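Local atomic coordinates of Zn-dependent hydrolase, glyoxylase (Echinicola vietnamensis, PDB entry 6T5K), a protein that probably hydrolyses beta-lactam antibiotics to substituted beta-amino acids as a zinc-dependent class B beta-lactamase. Residues Ala55-Ile60 against Leu218-His223. Numbering follows the deposited sequence.
With ZN (zinc ion), chain H.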
# COMPACT_ATOMS: atom_id res chain seq x y z
N ALA A 55 10.59 -4.12 -7.68
CA ALA A 55 9.15 -4.34 -7.65
C ALA A 55 8.53 -3.45 -6.59
O ALA A 55 9.09 -3.30 -5.50
CB ALA A 55 8.89 -5.80 -7.38
N CYS A 56 7.40 -2.83 -6.93
CA CYS A 56 6.64 -1.99 -6.01
C CYS A 56 5.28 -2.62 -5.83
O CYS A 56 4.62 -2.98 -6.81
CB CYS A 56 6.46 -0.58 -6.55
SG CYS A 56 8.02 0.29 -6.85
N ASN A 57 4.85 -2.77 -4.58
CA ASN A 57 3.59 -3.39 -4.26
C ASN A 57 2.54 -2.36 -3.85
O ASN A 57 2.84 -1.38 -3.17
CB ASN A 57 3.73 -4.36 -3.09
CG ASN A 57 4.69 -5.47 -3.37
OD1 ASN A 57 4.87 -5.91 -4.53
ND2 ASN A 57 5.31 -5.96 -2.31
N GLY A 58 1.30 -2.61 -4.26
CA GLY A 58 0.15 -2.06 -3.59
C GLY A 58 -0.84 -3.18 -3.31
O GLY A 58 -0.59 -4.35 -3.59
N MET A 59 -1.98 -2.79 -2.76
CA MET A 59 -3.00 -3.75 -2.36
C MET A 59 -4.32 -3.33 -2.98
O MET A 59 -4.60 -2.14 -3.11
CB MET A 59 -3.13 -3.82 -0.83
CG MET A 59 -4.24 -4.79 -0.36
SD MET A 59 -4.23 -5.08 1.44
CE MET A 59 -4.91 -3.55 2.04
N ILE A 60 -5.13 -4.30 -3.36
CA ILE A 60 -6.53 -4.10 -3.71
C ILE A 60 -7.35 -4.93 -2.75
O ILE A 60 -7.07 -6.12 -2.57
CB ILE A 60 -6.84 -4.52 -5.16
CG1 ILE A 60 -5.76 -4.06 -6.11
CG2 ILE A 60 -8.21 -3.95 -5.57
CD1 ILE A 60 -5.90 -4.68 -7.46
N LEU A 218 -1.38 -12.11 7.12
CA LEU A 218 -0.68 -11.75 5.90
C LEU A 218 -0.25 -10.30 6.02
O LEU A 218 -1.06 -9.43 6.37
CB LEU A 218 -1.56 -11.93 4.65
CG LEU A 218 -0.96 -11.60 3.27
CD1 LEU A 218 0.08 -12.60 2.87
CD2 LEU A 218 -2.10 -11.55 2.28
N VAL A 219 1.03 -10.04 5.72
CA VAL A 219 1.62 -8.71 5.73
C VAL A 219 2.25 -8.47 4.37
O VAL A 219 3.09 -9.26 3.93
CB VAL A 219 2.67 -8.58 6.86
CG1 VAL A 219 3.37 -7.23 6.83
CG2 VAL A 219 2.01 -8.79 8.21
N ILE A 220 1.87 -7.36 3.73
CA ILE A 220 2.32 -7.00 2.39
C ILE A 220 3.26 -5.80 2.53
O ILE A 220 2.82 -4.73 2.96
CB ILE A 220 1.15 -6.64 1.46
CG1 ILE A 220 0.14 -7.78 1.34
CG2 ILE A 220 1.70 -6.18 0.09
CD1 ILE A 220 -1.20 -7.27 0.87
N PRO A 221 4.54 -5.95 2.22
CA PRO A 221 5.48 -4.83 2.29
C PRO A 221 5.39 -4.01 1.02
O PRO A 221 4.79 -4.41 0.04
CB PRO A 221 6.85 -5.55 2.34
CG PRO A 221 6.61 -6.77 1.46
CD PRO A 221 5.19 -7.19 1.71
N GLY A 222 6.01 -2.83 1.06
CA GLY A 222 6.01 -1.96 -0.09
C GLY A 222 6.83 -2.46 -1.25
O GLY A 222 6.57 -2.06 -2.39
N HIS A 223 7.79 -3.34 -0.98
CA HIS A 223 8.65 -3.93 -1.99
C HIS A 223 8.95 -5.36 -1.56
O HIS A 223 9.12 -5.61 -0.37
CB HIS A 223 9.96 -3.12 -2.11
CG HIS A 223 9.73 -1.65 -2.36
ND1 HIS A 223 9.49 -1.13 -3.62
CD2 HIS A 223 9.67 -0.61 -1.50
CE1 HIS A 223 9.29 0.17 -3.52
NE2 HIS A 223 9.41 0.52 -2.25
ZN ZN H . 8.75 2.44 -1.43
O HOH W 1 9.04 4.53 -1.68
O HOH W 2 10.59 2.06 -0.12
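In both His-223 and Asn-57, CG lies anti to the carbonyl carbon and beside the backbone N (chi1 -55° and -61°). From there the imidazole and the carboxamide each reach the backbone of the opposite segment. The His-223 ring turns its ND1 edge to strand 54-63. ND1 donates to Ala-55 O at 2.9 Å. The oxygen lies close to the ring plane. This bond would fix the ring rotation and keep NE2, the other nitrogen, for the metal. NE2 binds the zinc ion at 2.2 Å. Cys-56 SG adds a sulfur-aromatic contact at the ring edge, 3.6 Å from His-223 CE1.

Two further bonds tie strand 54-63 to Pro-221 and Gly-222. Asn-57 N donates to Gly-222 O at 2.9 Å, almost straight at 172°. The Asn-57 amide reaches Pro-221 O through ND2, also at 2.9 Å. That oxygen lies near the amide plane, while ND2 sits above the plane of the Pro-221 carbonyl. ND2 also bonds Gly-224 O, so one buried amide grips the backbone before and after His-223.

Farther from the metal the contact becomes apolar. Met-59 and Ile-220 cross at about a right angle, with Met-59 SD 3.8 Å from Ile-220 CD1. Both side chains also pack on Val-177 and Phe-179 of strand 177-181. The two segments belong to different sheets, and the hydrogen bonds between them involve Pro-221, Gly-222 and His-223.

Asp-104 and Cys-182 complete the protein ligands of this zinc, and two waters also bind it. The Asp-Cys-His set is the second zinc site of subclass B1 metallo-beta-lactamases, placed at one edge of the family's alpha-beta/beta-alpha sandwich.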